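Local coordinates for protein putative aspartyl-tRNA synthetase (Leishmania major, PDB 6OD8) that probably joins L-aspartate to its cognate tRNA at the expense of ATP, as a dimeric class II aminoacyl-tRNA synthetase, at residues 274-277 and 278-282; 455-458 and 459-462. All coordinates share one frame; numbering follows the deposited sequence. Where two conformers were deposited one is given.

In the fold
Neither contact bridges distant sequence; each is a local arrangement in the class II synthetase core, and they come in series along the chain, neither nesting nor crossing. Contact 1 comes first: residues 274-282 lead out of strand 267-271 into helix 276-283, ahead of strand 289-297 in the large core sheet. Much later, contact 2 turns the chain within the loop joining strands 445-449 and 472-477, neighbours in that same sheet. Though about 15 Å apart between centres, the two meet where Gln276 CG packs 3.7 Å from Tyr459 CZ. Tyr512 of helix 510-514 touches side chains from both, and both reach the second subunit.

Contact 1. Residues 274-277 and 278-282; sequences SPQL and YKQMV. With EDO (1,2-ethanediol), chain G.
Lys279 N donates to Pro275 O (2.9 Å) and Met281 N to Leu277 O (3.0 Å), the i to i+4 pattern of an opening alpha-helix, with a weak bond from Gln280 N to Gln276 O between them. Pro275 takes the N-cap position, and just before it Ser274 makes an ST turn, its OG accepting from Gln276 N at 3.1 Å. This helix start illustrates how one glutamine can serve two neighbours on the next turn. The Gln276 chain bends at its second torsion (chi2 67°), turning its amide toward Gln280 one turn further on. Gln276 NE2 donates to Gln280 OE1 at 3.0 Å, almost straight at 170°. The acceptor lies in the amide plane of Gln276, yet the donor stands 51° out of the carbonyl plane of Gln280. That same OE1 also bonds Tyr512 OH, while Gln280 NE2 is hydrogen-bonded to His523 NE2, so the second amide is held at both ends. On its other side Gln276 takes a water proton at OE1 (2.8 Å), and the water accepts from Lys279 NZ at 2.7 Å. The lysine, extended beyond CG, runs past the glutamine to a salt bridge with Asp315 on strand 310-319, and NZ also bonds Val316 O. The Tyr278 hydroxyl bonds Pro558 O of the second subunit, while an ethanediol, probably from the crystallisation liquor, touches the ring at CE2. The diol joins the loop to the first turn: its O2 donates to Ser274 O at 2.7 Å and accepts from Leu277 N at 2.9 Å.

Contact 2. Residues 455-458 and 459-462; sequences ARPF and YTME. With EDO (1,2-ethanediol), chain F; EDO (1,2-ethanediol), chain C.
Pro457 CB sits over one face of the Tyr459 ring, a CH-pi contact 3.7 Å from the ring centroid, while the CE2 side of Phe458 meets that ring at its edge. The edge of Tyr459 is in turn directed at a face of Phe458, giving a T-shaped (edge-to-face) pair with centroids 5.2 Å apart and planes at 74°. CD2 of the tyrosine does the touching, offset toward the rim of the phenylalanine. Phe458 places CG between its backbone N and carbonyl carbon (chi1 68°), which lays the ring beside the next peptide, CG 3.3 Å from Tyr459 N. Leu495 of helix 492-501 and Tyr512 touch both aromatic side chains. The example shows how a tight reversal can bring consecutive side chains together: Pro457 to Thr460 is a type I beta turn, set in the loop between two adjacent strands of the class II synthetase sheet. Its bond runs from Thr460 N to Pro457 O at 3.1 Å, bent only slightly (161°), with the donor above the carbonyl plane. Arg498 NE is a second donor to this oxygen. Ahead of the turn, Arg456 CB rests 3.7 Å from Thr460 OG1, and its guanidinium group leads off to a salt bridge with Asp474 and a cation-pi contact with Phe451. After the turn, Glu462 N donates to O2 of the chain F ethanediol at 3.0 Å. O1 of that diol bonds Glu462 OE1 at 2.7 Å, the chain C ethanediol reaches both carboxylate oxygens (both diols probably from the crystallisation liquor), and Arg498 NH1 forms a salt bridge with OE2.

Contact 1. Residues 274-277 and 278-282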
# COMPACT_ATOMS: atom_id res chain seq x y z
N SER A 274 8.83 -2.93 -12.59
CA SER A 274 9.03 -2.42 -11.24
C SER A 274 8.96 -0.91 -11.33
O SER A 274 9.06 -0.35 -12.43
CB SER A 274 10.39 -2.87 -10.67
OG SER A 274 11.38 -1.96 -11.06
N PRO A 275 8.80 -0.22 -10.19
CA PRO A 275 8.76 1.25 -10.24
C PRO A 275 10.16 1.87 -10.25
O PRO A 275 10.29 3.05 -9.95
CB PRO A 275 7.99 1.61 -8.97
CG PRO A 275 8.45 0.55 -7.99
CD PRO A 275 8.58 -0.72 -8.82
N GLN A 276 11.20 1.09 -10.56
CA GLN A 276 12.59 1.56 -10.47
C GLN A 276 12.81 2.95 -11.05
O GLN A 276 13.33 3.84 -10.38
CB GLN A 276 13.52 0.57 -11.18
CG GLN A 276 14.98 1.02 -11.20
CD GLN A 276 15.57 1.03 -9.80
OE1 GLN A 276 15.36 0.10 -9.03
NE2 GLN A 276 16.27 2.09 -9.45
N LEU A 277 12.46 3.15 -12.31
CA LEU A 277 12.77 4.43 -12.94
C LEU A 277 12.00 5.58 -12.28
O LEU A 277 12.58 6.65 -12.02
CB LEU A 277 12.45 4.37 -14.43
CG LEU A 277 13.05 3.23 -15.26
CD1 LEU A 277 12.82 3.53 -16.74
CD2 LEU A 277 14.55 3.04 -14.99
N TYR A 278 10.72 5.38 -11.98
CA TYR A 278 9.91 6.46 -11.39
C TYR A 278 10.38 6.81 -9.98
O TYR A 278 10.39 7.99 -9.61
CB TYR A 278 8.43 6.06 -11.38
CG TYR A 278 7.89 5.96 -12.77
CD1 TYR A 278 7.73 7.10 -13.55
CD2 TYR A 278 7.54 4.73 -13.32
CE1 TYR A 278 7.27 7.02 -14.85
CE2 TYR A 278 7.06 4.66 -14.63
CZ TYR A 278 6.94 5.79 -15.37
OH TYR A 278 6.46 5.70 -16.67
N LYS A 279 10.73 5.81 -9.16
CA LYS A 279 11.13 6.17 -7.81
C LYS A 279 12.42 6.99 -7.81
O LYS A 279 12.58 7.89 -6.97
CB LYS A 279 11.24 4.94 -6.90
CG LYS A 279 12.38 3.93 -7.23
CD LYS A 279 12.33 2.78 -6.21
CE LYS A 279 13.32 1.69 -6.61
NZ LYS A 279 13.63 0.77 -5.48
N GLN A 280 13.32 6.78 -8.78
CA GLN A 280 14.45 7.69 -8.90
C GLN A 280 14.01 9.08 -9.39
O GLN A 280 14.53 10.10 -8.92
CB GLN A 280 15.49 7.13 -9.87
CG GLN A 280 16.08 5.81 -9.47
CD GLN A 280 17.15 5.39 -10.48
OE1 GLN A 280 16.99 4.44 -11.24
NE2 GLN A 280 18.22 6.17 -10.53
N MET A 281 13.14 9.13 -10.39
CA MET A 281 12.74 10.42 -10.93
C MET A 281 12.05 11.28 -9.88
O MET A 281 12.20 12.50 -9.89
CB MET A 281 11.81 10.21 -12.13
CG MET A 281 12.52 9.44 -13.27
SD MET A 281 11.39 8.79 -14.54
CE MET A 281 10.88 10.38 -15.16
N VAL A 282 11.31 10.67 -8.95
CA VAL A 282 10.60 11.48 -7.96
C VAL A 282 11.58 12.17 -7.02
O VAL A 282 11.35 13.29 -6.57
CB VAL A 282 9.57 10.63 -7.21
CG1 VAL A 282 8.86 11.47 -6.13
CG2 VAL A 282 8.53 10.09 -8.19
C1 EDO G . 9.77 1.52 -16.00
O1 EDO G . 10.03 0.10 -15.91
C2 EDO G . 9.29 2.04 -14.65
O2 EDO G . 10.24 1.78 -13.59
O HOH W 1 15.55 -0.81 -6.43

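Contact 2. Residues 455-458 and 459-462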
# COMPACT_ATOMS: atom_id res chain seq x y z
N ALA A 455 27.28 -8.08 -13.26
CA ALA A 455 26.03 -8.65 -12.76
C ALA A 455 24.95 -7.61 -12.45
O ALA A 455 23.86 -7.98 -12.00
CB ALA A 455 26.30 -9.48 -11.50
N ARG A 456 25.21 -6.33 -12.67
CA ARG A 456 24.32 -5.27 -12.20
C ARG A 456 23.79 -4.44 -13.36
O ARG A 456 24.44 -4.32 -14.40
CB ARG A 456 25.05 -4.35 -11.20
CG ARG A 456 25.47 -5.05 -9.93
CD ARG A 456 24.36 -5.94 -9.37
NE ARG A 456 24.14 -5.64 -7.97
CZ ARG A 456 23.56 -6.44 -7.08
NH1 ARG A 456 23.14 -7.65 -7.44
NH2 ARG A 456 23.42 -6.04 -5.83
N PRO A 457 22.62 -3.82 -13.18
CA PRO A 457 22.01 -3.00 -14.24
C PRO A 457 22.82 -1.76 -14.56
O PRO A 457 23.70 -1.33 -13.81
CB PRO A 457 20.65 -2.61 -13.62
CG PRO A 457 20.39 -3.58 -12.57
CD PRO A 457 21.72 -3.99 -12.02
N PHE A 458 22.45 -1.13 -15.69
CA PHE A 458 23.19 0.01 -16.22
C PHE A 458 23.16 1.21 -15.27
O PHE A 458 24.07 2.05 -15.32
CB PHE A 458 22.65 0.40 -17.61
CG PHE A 458 21.25 0.98 -17.58
CD1 PHE A 458 21.06 2.36 -17.58
CD2 PHE A 458 20.14 0.15 -17.52
CE1 PHE A 458 19.78 2.89 -17.53
CE2 PHE A 458 18.84 0.68 -17.47
CZ PHE A 458 18.67 2.05 -17.47
N TYR A 459 22.13 1.33 -14.44
CA TYR A 459 22.01 2.47 -13.53
C TYR A 459 22.77 2.30 -12.21
O TYR A 459 22.69 3.17 -11.34
CB TYR A 459 20.53 2.77 -13.22
CG TYR A 459 19.68 1.57 -12.86
CD1 TYR A 459 19.72 1.01 -11.58
CD2 TYR A 459 18.83 1.00 -13.80
CE1 TYR A 459 18.96 -0.08 -11.26
CE2 TYR A 459 18.03 -0.10 -13.47
CZ TYR A 459 18.11 -0.63 -12.21
OH TYR A 459 17.37 -1.73 -11.86
N THR A 460 23.53 1.22 -12.04
CA THR A 460 24.28 0.99 -10.80
C THR A 460 25.62 1.73 -10.83
O THR A 460 26.40 1.56 -11.77
CB THR A 460 24.52 -0.50 -10.62
OG1 THR A 460 23.27 -1.18 -10.71
CG2 THR A 460 25.17 -0.77 -9.25
N MET A 461 25.90 2.51 -9.78
CA MET A 461 27.17 3.23 -9.68
C MET A 461 28.33 2.27 -9.46
O MET A 461 28.27 1.41 -8.57
CB MET A 461 27.12 4.26 -8.53
CG MET A 461 28.39 5.14 -8.41
SD MET A 461 28.49 6.41 -9.68
CE MET A 461 27.35 7.64 -8.98
N GLU A 462 29.39 2.42 -10.27
CA GLU A 462 30.59 1.60 -10.11
C GLU A 462 31.48 2.13 -8.97
O GLU A 462 31.45 3.31 -8.63
CB GLU A 462 31.39 1.57 -11.43
CG GLU A 462 30.69 0.78 -12.54
CD GLU A 462 31.14 1.17 -13.94
OE1 GLU A 462 32.12 1.94 -14.08
OE2 GLU A 462 30.52 0.70 -14.92
C1 EDO F . 31.47 5.59 -13.38
O1 EDO F . 32.41 4.51 -13.19
C2 EDO F . 30.24 5.37 -12.49
O2 EDO F . 29.68 4.07 -12.74
C1 EDO C . 31.40 2.85 -17.96
O1 EDO C . 30.27 2.52 -17.14
C2 EDO C . 32.56 3.34 -17.09
O2 EDO C . 33.32 2.22 -16.60